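Local coordinates for protein alternansucrase (Leuconostoc mesenteroides, PDB 6HVG) that belongs to glycoside hydrolase family 70, built round a TIM-barrel-type core with cell-wall-binding-type repeats, and carries a bound calcium ion, at residues 814-819 with 908-913; 848-853 with 942-947; 852-857 with 1042-1047. All coordinates share one frame; numbering follows the deposited sequence.

Contact 1 (814-819 with 908-913); sequences LLTNKD and QGIGVI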
ATOM      1  N   LEU A 814      16.173  22.603 -10.703  1.00 48.58           N
ATOM      2  CA  LEU A 814      15.680  22.835  -9.350  1.00 50.56           C
ATOM      3  C   LEU A 814      16.378  24.010  -8.700  1.00 49.75           C
ATOM      4  O   LEU A 814      15.738  24.845  -8.058  1.00 55.99           O
ATOM      5  CB  LEU A 814      15.888  21.604  -8.467  1.00 50.84           C
ATOM      6  CG  LEU A 814      15.257  21.703  -7.087  1.00 49.00           C
ATOM      7  CD1 LEU A 814      13.746  21.570  -7.190  1.00 47.93           C
ATOM      8  CD2 LEU A 814      15.820  20.633  -6.165  1.00 51.08           C
ATOM      9  N   LEU A 815      17.691  24.064  -8.884  1.00 47.56           N
ATOM     10  CA  LEU A 815      18.547  25.007  -8.164  1.00 47.58           C
ATOM     11  C   LEU A 815      18.676  26.381  -8.807  1.00 49.24           C
ATOM     12  O   LEU A 815      19.245  27.274  -8.199  1.00 52.16           O
ATOM     13  CB  LEU A 815      19.940  24.403  -7.968  1.00 45.30           C
ATOM     14  CG  LEU A 815      19.973  23.134  -7.103  1.00 44.37           C
ATOM     15  CD1 LEU A 815      21.345  22.503  -7.138  1.00 44.94           C
ATOM     16  CD2 LEU A 815      19.562  23.392  -5.663  1.00 43.15           C
ATOM     17  N   THR A 816      18.149  26.552 -10.021  1.00 50.21           N
ATOM     18  CA  THR A 816      18.115  27.862 -10.702  1.00 48.68           C
ATOM     19  C   THR A 816      16.707  28.468 -10.816  1.00 48.22           C
ATOM     20  O   THR A 816      16.561  29.607 -11.242  1.00 48.35           O
ATOM     21  CB  THR A 816      18.710  27.765 -12.125  1.00 50.48           C
ATOM     22  OG1 THR A 816      18.028  26.756 -12.895  1.00 54.45           O
ATOM     23  CG2 THR A 816      20.173  27.422 -12.053  1.00 51.15           C
ATOM     24  N   ASN A 817      15.666  27.722 -10.449  1.00 47.57           N
ATOM     25  CA  ASN A 817      14.295  28.244 -10.524  1.00 47.06           C
ATOM     26  C   ASN A 817      14.029  29.386  -9.540  1.00 46.23           C
ATOM     27  O   ASN A 817      14.317  29.279  -8.332  1.00 47.48           O
ATOM     28  CB  ASN A 817      13.269  27.123 -10.271  1.00 47.74           C
ATOM     29  CG  ASN A 817      12.885  26.351 -11.536  1.00 48.24           C
ATOM     30  OD1 ASN A 817      13.193  26.752 -12.646  1.00 46.09           O
ATOM     31  ND2 ASN A 817      12.197  25.218 -11.351  1.00 47.46           N
ATOM     32  N   LYS A 818      13.433  30.448 -10.065  1.00 44.95           N
ATOM     33  CA  LYS A 818      12.920  31.534  -9.254  1.00 46.81           C
ATOM     34  C   LYS A 818      11.618  31.119  -8.529  1.00 46.98           C
ATOM     35  O   LYS A 818      10.889  30.226  -8.969  1.00 48.10           O
ATOM     36  CB  LYS A 818      12.654  32.751 -10.141  1.00 49.10           C
ATOM     37  CG  LYS A 818      12.235  34.022  -9.417  1.00 50.70           C
ATOM     38  CD  LYS A 818      12.107  35.188 -10.386  1.00 51.89           C
ATOM     39  CE  LYS A 818      11.160  36.260  -9.874  1.00 54.94           C
ATOM     40  NZ  LYS A 818      11.596  36.861  -8.587  1.00 57.42           N
ATOM     41  N   ASP A 819      11.350  31.769  -7.404  1.00 47.42           N
ATOM     42  CA  ASP A 819      10.134  31.564  -6.615  1.00 46.50           C
ATOM     43  C   ASP A 819       9.977  30.107  -6.156  1.00 44.96           C
ATOM     44  O   ASP A 819       8.973  29.458  -6.443  1.00 47.04           O
ATOM     45  CB  ASP A 819       8.891  32.046  -7.389  1.00 47.36           C
ATOM     46  CG  ASP A 819       8.780  33.560  -7.457  1.00 50.40           C
ATOM     47  OD1 ASP A 819       9.077  34.236  -6.441  1.00 55.14           O
ATOM     48  OD2 ASP A 819       8.366  34.088  -8.525  1.00 52.71           O
ATOM     49  N   GLN A 908      26.610  38.372 -12.171  1.00 52.80           N
ATOM     50  CA  GLN A 908      25.641  37.401 -11.663  1.00 51.43           C
ATOM     51  C   GLN A 908      24.819  36.867 -12.863  1.00 51.06           C
ATOM     52  O   GLN A 908      25.098  37.224 -14.012  1.00 48.78           O
ATOM     53  CB  GLN A 908      24.737  38.059 -10.618  1.00 47.60           C
ATOM     54  CG  GLN A 908      25.437  38.386  -9.335  1.00 47.15           C
ATOM     55  CD  GLN A 908      24.561  39.090  -8.323  1.00 45.66           C
ATOM     56  OE1 GLN A 908      23.394  39.365  -8.564  1.00 46.99           O
ATOM     57  NE2 GLN A 908      25.130  39.359  -7.155  1.00 45.28           N
ATOM     58  N   GLY A 909      23.829  36.026 -12.584  1.00 47.70           N
ATOM     59  CA  GLY A 909      23.030  35.394 -13.603  1.00 48.27           C
ATOM     60  C   GLY A 909      23.629  34.067 -14.031  1.00 49.47           C
ATOM     61  O   GLY A 909      24.803  33.805 -13.800  1.00 48.45           O
ATOM     62  N   ILE A 910      22.812  33.225 -14.657  1.00 50.77           N
ATOM     63  CA  ILE A 910      23.224  31.884 -15.040  1.00 52.28           C
ATOM     64  C   ILE A 910      22.409  31.410 -16.250  1.00 53.30           C
ATOM     65  O   ILE A 910      21.294  31.882 -16.464  1.00 52.59           O
ATOM     66  CB  ILE A 910      23.053  30.919 -13.844  1.00 53.70           C
ATOM     67  CG1 ILE A 910      23.703  29.567 -14.116  1.00 55.77           C
ATOM     68  CG2 ILE A 910      21.587  30.701 -13.520  1.00 54.53           C
ATOM     69  CD1 ILE A 910      23.903  28.711 -12.864  1.00 54.46           C
ATOM     70  N   GLY A 911      22.985  30.504 -17.042  1.00 53.71           N
ATOM     71  CA  GLY A 911      22.313  29.949 -18.210  1.00 52.53           C
ATOM     72  C   GLY A 911      22.303  28.438 -18.143  1.00 52.50           C
ATOM     73  O   GLY A 911      23.348  27.815 -17.944  1.00 53.82           O
ATOM     74  N   VAL A 912      21.121  27.844 -18.272  1.00 53.51           N
ATOM     75  CA  VAL A 912      20.976  26.389 -18.206  1.00 52.70           C
ATOM     76  C   VAL A 912      20.294  25.850 -19.468  1.00 54.66           C
ATOM     77  O   VAL A 912      19.252  26.359 -19.886  1.00 52.19           O
ATOM     78  CB  VAL A 912      20.191  25.961 -16.981  1.00 50.71           C
ATOM     79  CG1 VAL A 912      20.102  24.437 -16.906  1.00 51.51           C
ATOM     80  CG2 VAL A 912      20.860  26.511 -15.743  1.00 50.81           C
ATOM     81  N   ILE A 913      20.940  24.852 -20.077  1.00 55.25           N
ATOM     82  CA  ILE A 913      20.428  24.138 -21.230  1.00 56.31           C
ATOM     83  C   ILE A 913      20.309  22.664 -20.853  1.00 56.53           C
ATOM     84  O   ILE A 913      21.284  22.070 -20.386  1.00 59.97           O
ATOM     85  CB  ILE A 913      21.372  24.270 -22.436  1.00 56.71           C
ATOM     86  CG1 ILE A 913      21.669  25.748 -22.717  1.00 56.41           C
ATOM     87  CG2 ILE A 913      20.748  23.606 -23.660  1.00 58.13           C
ATOM     88  CD1 ILE A 913      22.811  25.956 -23.679  1.00 57.29           C
TER

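Contact 2 (848-853 with 942-947); sequences SALLKA and RALVLS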
ATOM      1  N   SER A 848      27.101  19.683  -6.073  1.00 51.57           N
ATOM      2  CA  SER A 848      27.868  20.563  -5.184  1.00 48.76           C
ATOM      3  C   SER A 848      28.271  21.857  -5.892  1.00 48.20           C
ATOM      4  O   SER A 848      28.241  22.941  -5.302  1.00 45.87           O
ATOM      5  CB  SER A 848      29.112  19.852  -4.655  1.00 49.18           C
ATOM      6  OG  SER A 848      28.756  18.716  -3.867  1.00 49.39           O
ATOM      7  N   ALA A 849      28.638  21.731  -7.161  1.00 46.65           N
ATOM      8  CA  ALA A 849      28.961  22.879  -7.992  1.00 46.48           C
ATOM      9  C   ALA A 849      27.757  23.773  -8.209  1.00 46.48           C
ATOM     10  O   ALA A 849      27.838  25.006  -8.048  1.00 51.19           O
ATOM     11  CB  ALA A 849      29.510  22.422  -9.332  1.00 47.42           C
ATOM     12  N   LEU A 850      26.640  23.158  -8.575  1.00 46.73           N
ATOM     13  CA  LEU A 850      25.381  23.884  -8.762  1.00 47.04           C
ATOM     14  C   LEU A 850      25.003  24.657  -7.504  1.00 45.22           C
ATOM     15  O   LEU A 850      24.544  25.801  -7.575  1.00 42.56           O
ATOM     16  CB  LEU A 850      24.251  22.919  -9.171  1.00 46.18           C
ATOM     17  CG  LEU A 850      24.355  22.369 -10.599  1.00 46.03           C
ATOM     18  CD1 LEU A 850      23.400  21.202 -10.784  1.00 46.76           C
ATOM     19  CD2 LEU A 850      24.094  23.428 -11.654  1.00 44.97           C
ATOM     20  N   LEU A 851      25.211  24.020  -6.361  1.00 45.38           N
ATOM     21  CA  LEU A 851      24.845  24.612  -5.073  1.00 47.82           C
ATOM     22  C   LEU A 851      25.688  25.824  -4.729  1.00 47.41           C
ATOM     23  O   LEU A 851      25.151  26.821  -4.245  1.00 51.24           O
ATOM     24  CB  LEU A 851      24.937  23.577  -3.947  1.00 46.94           C
ATOM     25  CG  LEU A 851      23.700  22.690  -3.835  1.00 44.86           C
ATOM     26  CD1 LEU A 851      24.004  21.432  -3.041  1.00 44.21           C
ATOM     27  CD2 LEU A 851      22.545  23.460  -3.219  1.00 45.54           C
ATOM     28  N   LYS A 852      26.989  25.736  -4.987  1.00 47.94           N
ATOM     29  CA  LYS A 852      27.920  26.863  -4.772  1.00 48.18           C
ATOM     30  C   LYS A 852      27.726  27.978  -5.792  1.00 46.02           C
ATOM     31  O   LYS A 852      27.828  29.174  -5.463  1.00 45.21           O
ATOM     32  CB  LYS A 852      29.363  26.371  -4.782  1.00 49.39           C
ATOM     33  CG  LYS A 852      29.702  25.550  -3.554  1.00 53.41           C
ATOM     34  CD  LYS A 852      31.147  25.077  -3.507  1.00 60.84           C
ATOM     35  CE  LYS A 852      31.320  23.778  -4.272  1.00 68.30           C
ATOM     36  NZ  LYS A 852      32.689  23.193  -4.201  1.00 72.24           N
ATOM     37  N   ALA A 853      27.425  27.580  -7.023  1.00 44.49           N
ATOM     38  CA  ALA A 853      27.107  28.522  -8.093  1.00 42.79           C
ATOM     39  C   ALA A 853      25.818  29.275  -7.784  1.00 42.10           C
ATOM     40  O   ALA A 853      25.657  30.446  -8.168  1.00 43.22           O
ATOM     41  CB  ALA A 853      26.970  27.780  -9.415  1.00 42.21           C
ATOM     42  N   ARG A 942      31.613  31.690 -19.154  1.00 59.10           N
ATOM     43  CA  ARG A 942      32.330  30.416 -19.083  1.00 58.49           C
ATOM     44  C   ARG A 942      31.460  29.305 -18.527  1.00 57.07           C
ATOM     45  O   ARG A 942      30.583  29.544 -17.708  1.00 54.43           O
ATOM     46  CB  ARG A 942      33.591  30.538 -18.223  1.00 60.80           C
ATOM     47  CG  ARG A 942      33.390  30.839 -16.735  1.00 58.98           C
ATOM     48  CD  ARG A 942      33.270  29.591 -15.885  1.00 59.24           C
ATOM     49  NE  ARG A 942      33.322  29.888 -14.450  1.00 60.28           N
ATOM     50  CZ  ARG A 942      33.239  28.963 -13.495  1.00 61.06           C
ATOM     51  NH1 ARG A 942      33.043  27.678 -13.799  1.00 63.57           N
ATOM     52  NH2 ARG A 942      33.347  29.302 -12.217  1.00 62.45           N
ATOM     53  N   ALA A 943      31.712  28.087 -18.986  1.00 56.94           N
ATOM     54  CA  ALA A 943      30.944  26.928 -18.562  1.00 55.45           C
ATOM     55  C   ALA A 943      31.198  26.569 -17.109  1.00 52.95           C
ATOM     56  O   ALA A 943      32.316  26.619 -16.651  1.00 50.00           O
ATOM     57  CB  ALA A 943      31.272  25.736 -19.464  1.00 55.47           C
ATOM     58  N   LEU A 944      30.125  26.244 -16.404  1.00 52.94           N
ATOM     59  CA  LEU A 944      30.201  25.659 -15.079  1.00 53.82           C
ATOM     60  C   LEU A 944      30.154  24.123 -15.166  1.00 54.20           C
ATOM     61  O   LEU A 944      30.841  23.415 -14.423  1.00 54.42           O
ATOM     62  CB  LEU A 944      29.019  26.158 -14.245  1.00 54.39           C
ATOM     63  CG  LEU A 944      28.992  25.766 -12.767  1.00 53.99           C
ATOM     64  CD1 LEU A 944      29.970  26.626 -11.965  1.00 54.61           C
ATOM     65  CD2 LEU A 944      27.587  25.922 -12.222  1.00 53.32           C
ATOM     66  N   VAL A 945      29.367  23.633 -16.115  1.00 54.96           N
ATOM     67  CA  VAL A 945      29.028  22.230 -16.231  1.00 56.02           C
ATOM     68  C   VAL A 945      28.702  21.938 -17.701  1.00 55.34           C
ATOM     69  O   VAL A 945      27.866  22.629 -18.295  1.00 53.42           O
ATOM     70  CB  VAL A 945      27.820  21.936 -15.306  1.00 59.67           C
ATOM     71  CG1 VAL A 945      26.885  20.867 -15.866  1.00 60.43           C
ATOM     72  CG2 VAL A 945      28.305  21.556 -13.910  1.00 61.29           C
ATOM     73  N   LEU A 946      29.377  20.937 -18.287  1.00 57.06           N
ATOM     74  CA  LEU A 946      29.103  20.473 -19.671  1.00 56.47           C
ATOM     75  C   LEU A 946      29.119  18.956 -19.785  1.00 56.86           C
ATOM     76  O   LEU A 946      30.070  18.311 -19.338  1.00 59.43           O
ATOM     77  CB  LEU A 946      30.135  21.009 -20.642  1.00 57.06           C
ATOM     78  CG  LEU A 946      30.016  22.462 -21.067  1.00 60.18           C
ATOM     79  CD1 LEU A 946      31.166  22.765 -22.003  1.00 62.98           C
ATOM     80  CD2 LEU A 946      28.691  22.774 -21.753  1.00 62.74           C
ATOM     81  N   SER A 947      28.072  18.396 -20.385  1.00 55.89           N
ATOM     82  CA  SER A 947      27.959  16.947 -20.542  1.00 57.14           C
ATOM     83  C   SER A 947      28.764  16.421 -21.743  1.00 60.71           C
ATOM     84  O   SER A 947      29.036  17.151 -22.678  1.00 60.92           O
ATOM     85  CB  SER A 947      26.484  16.536 -20.684  1.00 54.20           C
ATOM     86  OG  SER A 947      25.902  17.078 -21.846  1.00 50.64           O
TER

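Contact 3 (852-857 with 1042-1047); sequences KARIKY and SNVIYE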
ATOM      1  N   LYS A 852      26.989  25.736  -4.987  1.00 47.94           N
ATOM      2  CA  LYS A 852      27.920  26.863  -4.772  1.00 48.18           C
ATOM      3  C   LYS A 852      27.726  27.978  -5.792  1.00 46.02           C
ATOM      4  O   LYS A 852      27.828  29.174  -5.463  1.00 45.21           O
ATOM      5  CB  LYS A 852      29.363  26.371  -4.782  1.00 49.39           C
ATOM      6  CG  LYS A 852      29.702  25.550  -3.554  1.00 53.41           C
ATOM      7  CD  LYS A 852      31.147  25.077  -3.507  1.00 60.84           C
ATOM      8  CE  LYS A 852      31.320  23.778  -4.272  1.00 68.30           C
ATOM      9  NZ  LYS A 852      32.689  23.193  -4.201  1.00 72.24           N
ATOM     10  N   ALA A 853      27.425  27.580  -7.023  1.00 44.49           N
ATOM     11  CA  ALA A 853      27.107  28.522  -8.093  1.00 42.79           C
ATOM     12  C   ALA A 853      25.818  29.275  -7.784  1.00 42.10           C
ATOM     13  O   ALA A 853      25.657  30.446  -8.168  1.00 43.22           O
ATOM     14  CB  ALA A 853      26.970  27.780  -9.415  1.00 42.21           C
ATOM     15  N   ARG A 854      24.891  28.609  -7.094  1.00 41.78           N
ATOM     16  CA  ARG A 854      23.619  29.226  -6.748  1.00 42.36           C
ATOM     17  C   ARG A 854      23.842  30.406  -5.809  1.00 44.55           C
ATOM     18  O   ARG A 854      23.181  31.434  -5.938  1.00 47.92           O
ATOM     19  CB  ARG A 854      22.667  28.207  -6.130  1.00 43.31           C
ATOM     20  CG  ARG A 854      21.229  28.691  -5.951  1.00 43.94           C
ATOM     21  CD  ARG A 854      20.324  27.613  -5.331  1.00 42.64           C
ATOM     22  NE  ARG A 854      18.916  28.023  -5.342  1.00 43.70           N
ATOM     23  CZ  ARG A 854      18.304  28.709  -4.371  1.00 46.27           C
ATOM     24  NH1 ARG A 854      18.939  29.065  -3.251  1.00 51.57           N
ATOM     25  NH2 ARG A 854      17.034  29.045  -4.504  1.00 46.27           N
ATOM     26  N   ILE A 855      24.774  30.264  -4.872  1.00 44.51           N
ATOM     27  CA  ILE A 855      25.109  31.346  -3.959  1.00 46.24           C
ATOM     28  C   ILE A 855      25.696  32.557  -4.723  1.00 49.97           C
ATOM     29  O   ILE A 855      25.356  33.693  -4.427  1.00 50.04           O
ATOM     30  CB  ILE A 855      26.146  30.857  -2.924  1.00 47.71           C
ATOM     31  CG1 ILE A 855      25.554  29.743  -2.055  1.00 46.95           C
ATOM     32  CG2 ILE A 855      26.674  32.032  -2.096  1.00 47.95           C
ATOM     33  CD1 ILE A 855      26.547  29.034  -1.153  1.00 48.03           C
ATOM     34  N   LYS A 856      26.603  32.292  -5.669  1.00 53.11           N
ATOM     35  CA  LYS A 856      27.318  33.326  -6.428  1.00 58.19           C
ATOM     36  C   LYS A 856      26.476  34.033  -7.485  1.00 56.22           C
ATOM     37  O   LYS A 856      26.583  35.251  -7.660  1.00 57.82           O
ATOM     38  CB  LYS A 856      28.517  32.708  -7.157  1.00 65.08           C
ATOM     39  CG  LYS A 856      29.788  32.567  -6.342  1.00 70.21           C
ATOM     40  CD  LYS A 856      30.889  31.914  -7.169  1.00 72.45           C
ATOM     41  CE  LYS A 856      32.263  32.479  -6.855  1.00 74.26           C
ATOM     42  NZ  LYS A 856      32.670  32.251  -5.445  1.00 72.25           N
ATOM     43  N   TYR A 857      25.682  33.267  -8.233  1.00 51.33           N
ATOM     44  CA  TYR A 857      25.085  33.806  -9.449  1.00 49.96           C
ATOM     45  C   TYR A 857      23.558  33.884  -9.500  1.00 49.63           C
ATOM     46  O   TYR A 857      23.012  34.678 -10.261  1.00 50.65           O
ATOM     47  CB  TYR A 857      25.550  33.003 -10.657  1.00 50.32           C
ATOM     48  CG  TYR A 857      27.042  32.774 -10.746  1.00 49.72           C
ATOM     49  CD1 TYR A 857      27.877  33.722 -11.328  1.00 48.20           C
ATOM     50  CD2 TYR A 857      27.608  31.614 -10.277  1.00 48.18           C
ATOM     51  CE1 TYR A 857      29.235  33.495 -11.447  1.00 48.00           C
ATOM     52  CE2 TYR A 857      28.961  31.391 -10.372  1.00 47.51           C
ATOM     53  CZ  TYR A 857      29.778  32.332 -10.974  1.00 47.02           C
ATOM     54  OH  TYR A 857      31.129  32.130 -11.049  1.00 43.44           O
ATOM     55  N   SER A1042      16.501  32.710  -1.489  1.00 49.83           N
ATOM     56  CA  SER A1042      17.895  32.567  -1.067  1.00 49.79           C
ATOM     57  C   SER A1042      18.127  31.413  -0.097  1.00 49.98           C
ATOM     58  O   SER A1042      19.268  31.147   0.272  1.00 54.24           O
ATOM     59  CB  SER A1042      18.390  33.869  -0.449  1.00 48.69           C
ATOM     60  OG  SER A1042      18.159  34.959  -1.338  1.00 50.21           O
ATOM     61  N   ASN A1043      17.053  30.739   0.324  1.00 47.16           N
ATOM     62  CA  ASN A1043      17.159  29.576   1.195  1.00 44.50           C
ATOM     63  C   ASN A1043      17.280  28.274   0.447  1.00 43.47           C
ATOM     64  O   ASN A1043      16.861  28.160  -0.683  1.00 45.86           O
ATOM     65  CB  ASN A1043      15.957  29.498   2.107  1.00 43.78           C
ATOM     66  CG  ASN A1043      15.960  30.592   3.135  1.00 44.14           C
ATOM     67  OD1 ASN A1043      16.639  30.483   4.157  1.00 42.60           O
ATOM     68  ND2 ASN A1043      15.223  31.670   2.863  1.00 45.69           N
ATOM     69  N   VAL A1044      17.906  27.299   1.089  1.00 44.44           N
ATOM     70  CA  VAL A1044      17.968  25.927   0.589  1.00 41.49           C
ATOM     71  C   VAL A1044      17.801  24.986   1.777  1.00 40.80           C
ATOM     72  O   VAL A1044      18.520  25.114   2.782  1.00 40.71           O
ATOM     73  CB  VAL A1044      19.310  25.627  -0.076  1.00 40.40           C
ATOM     74  CG1 VAL A1044      19.335  24.187  -0.553  1.00 42.57           C
ATOM     75  CG2 VAL A1044      19.561  26.580  -1.223  1.00 39.62           C
ATOM     76  N   ILE A1045      16.873  24.044   1.660  1.00 39.61           N
ATOM     77  CA  ILE A1045      16.684  23.028   2.692  1.00 39.70           C
ATOM     78  C   ILE A1045      17.438  21.779   2.297  1.00 39.80           C
ATOM     79  O   ILE A1045      17.441  21.405   1.134  1.00 43.52           O
ATOM     80  CB  ILE A1045      15.207  22.651   2.858  1.00 38.98           C
ATOM     81  CG1 ILE A1045      14.368  23.888   3.162  1.00 40.53           C
ATOM     82  CG2 ILE A1045      15.037  21.655   3.988  1.00 37.94           C
ATOM     83  CD1 ILE A1045      12.891  23.657   3.034  1.00 39.58           C
ATOM     84  N   TYR A1046      18.076  21.146   3.257  1.00 39.94           N
ATOM     85  CA  TYR A1046      18.734  19.887   3.012  1.00 43.81           C
ATOM     86  C   TYR A1046      18.004  18.848   3.817  1.00 46.11           C
ATOM     87  O   TYR A1046      17.951  18.930   5.048  1.00 43.54           O
ATOM     88  CB  TYR A1046      20.185  19.959   3.440  1.00 45.67           C
ATOM     89  CG  TYR A1046      20.991  18.702   3.272  1.00 46.71           C
ATOM     90  CD1 TYR A1046      21.306  18.221   2.016  1.00 48.61           C
ATOM     91  CD2 TYR A1046      21.470  18.015   4.369  1.00 49.56           C
ATOM     92  CE1 TYR A1046      22.066  17.077   1.853  1.00 49.04           C
ATOM     93  CE2 TYR A1046      22.241  16.877   4.216  1.00 52.70           C
ATOM     94  CZ  TYR A1046      22.531  16.409   2.955  1.00 50.84           C
ATOM     95  OH  TYR A1046      23.295  15.277   2.819  1.00 53.69           O
ATOM     96  N   GLU A1047      17.411  17.893   3.112  1.00 48.08           N
ATOM     97  CA  GLU A1047      16.765  16.770   3.759  1.00 47.95           C
ATOM     98  C   GLU A1047      17.848  15.757   3.974  1.00 46.12           C
ATOM     99  O   GLU A1047      18.242  15.058   3.031  1.00 47.37           O
ATOM    100  CB  GLU A1047      15.716  16.236   2.828  1.00 50.48           C
ATOM    101  CG  GLU A1047      14.883  15.130   3.433  1.00 55.96           C
ATOM    102  CD  GLU A1047      14.030  14.455   2.381  1.00 56.87           C
ATOM    103  OE1 GLU A1047      14.446  14.460   1.212  1.00 55.07           O
ATOM    104  OE2 GLU A1047      12.947  13.949   2.711  1.00 61.17           O
TER

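Contact 1 (814-819 with 908-913)
Thr816 meets Ile910 and Val912 through its methyl, CG2, while its hydroxyl, OG1, lies beside Val912. The CA of Thr816 lies 7.8 Å from that of Ile910, and the side chain points toward the strand. Thr816 CB is 4.3 Å from Ile910 CG2, and the branches come nearer. OG1 sits between the backbone N and the carbonyl carbon (chi1 56°), which turns it back to the helix just left, where it hydrogen-bonds to the carbonyl oxygen of Ala812. Thr816 OG1 also lies 4.0 Å from Val912 CG2. The methyl is thereby sent forward, with Thr816 CG2 3.9 Å from Ile910 CG2. In this family an antiparallel domain C packs against the circularly permuted (beta/alpha)8 barrel, and here the loop between helix 807-814 and barrel strand 821-825 touches a domain C strand, 910-915. Ile910 comes at Thr816 at about a right angle, and Ile910 CD1 adds a second touch to Thr816 CG2 at 4.0 Å. From the next residue on the same face of the strand, Val912 CG2 reaches Thr816 CG2 at 3.9 Å, so the methyl rests in the notch between the two hydrophobic side chains. Beyond them Ile910 and Val912 also lean on Val1006 of the neighbouring strand, while the carbonyl of Thr816 takes a hydrogen bond from Arg885 NH1.

Contact 2 (848-853 with 942-947)
Helix 844-857 passes the corner that strand 940-947 turns at Leu944, with the CA of Ala849 7.7 Å from that of Leu944. At this corner Leu944 and Val945 both face Val1006 of strand 1003-1009, a classic beta bulge, and the Leu944 side chain is aimed at the helix. Its CG lies anti to the backbone N (chi1 -174°), which carries the isobutyl group out between Ala853 and the turn of helix before it. Leu944 CD2 does most of the touching: it meets the methyl of Ala853, with CB at 3.4 Å, and on another side Leu850 CD2 at 4.3 Å. The same methyl lies over the helix backbone, 4.3 Å from Ala849 O, an oxygen already taken by the backbone N of Ala853. Leu944 CD1 is the second branch, 4.1 Å from Ala853 CB. Val945 also points to the helix and packs on Val846, an earlier residue of the same helix, and on Ile952 and Val954 of strand 952-954. The Arg942 side chain bends round to the carbonyl of the residue after it: NH1 donates to Ala943 O at 3.1 Å, in the guanidinium plane and nearly straight (166°), though tilted from the carbonyl plane. NH1 also bonds to Tyr955 O, and NE forms a salt bridge with Asp958. With Ala849 O bonded inside the helix and Arg942 NE and NH1 on the domain C side, the join between helix and sheet rests on buried methyl groups, so it is probably held by shape and hydrophobic burial, with little directional force.

Contact 3 (852-857 with 1042-1047)
Arg854 NH1 lies between two residues of segment 1042-1047: Asn1043 O stands obliquely to the guanidinium plane, 3.4 Å from Arg854 NH1, and Val1044 CG2 is 3.3 Å from the same nitrogen. The carbonyl carbon of Ser1042 stands at the guanidinium edge, 4.0 Å from Arg854 NH1. The rest of the group is held from outside the two segments, NH2 by a hydrogen bond to the carbonyl oxygen of Asp1041, at the end of helix 1038-1041, and NE by a weak bond to Leu815 O. The side chain runs extended from CG to NE, and a last torsion of -89° swings the flat group across the line of the chain. Val1044 slides past it in the opposite direction. Asn1043 points the other way, its OD1 bonded to Thr1080 OG1, and Ser1042 OG is held by Ala1038 O and Thr1020 N. Just beyond Val1044 begins 1045-1047, a strand of the barrel's parallel sheet, so a helix side chain is anchored at the entry to a core strand. The carbonyl oxygens round the guanidinium, partly negative, would probably help offset its buried charge.

Overall arrangement
From the N terminus, the chain passes 814-819, then helix 844-857, which supplies the first segments of contacts 2 and 3, before entering the antiparallel domain. Contact 1 closes its loop at 908-913 and contact 2 at 942-947, so their loops cross; contact 3 closes last, at 1042-1047 back in the barrel, crossing contact 1 as well. Contacts 2 and 3 start from the same helix and share Lys852 and Ala853. The three centres lie 11 to 12 Å apart: Leu815 packs on Leu850 and Leu851, and Gly909 N probably hydrogen-bonds to Tyr857 O. Contacts 2 and 3 set helix 844-857 between antiparallel sheet and barrel, while contact 1 ties a barrel loop to that sheet.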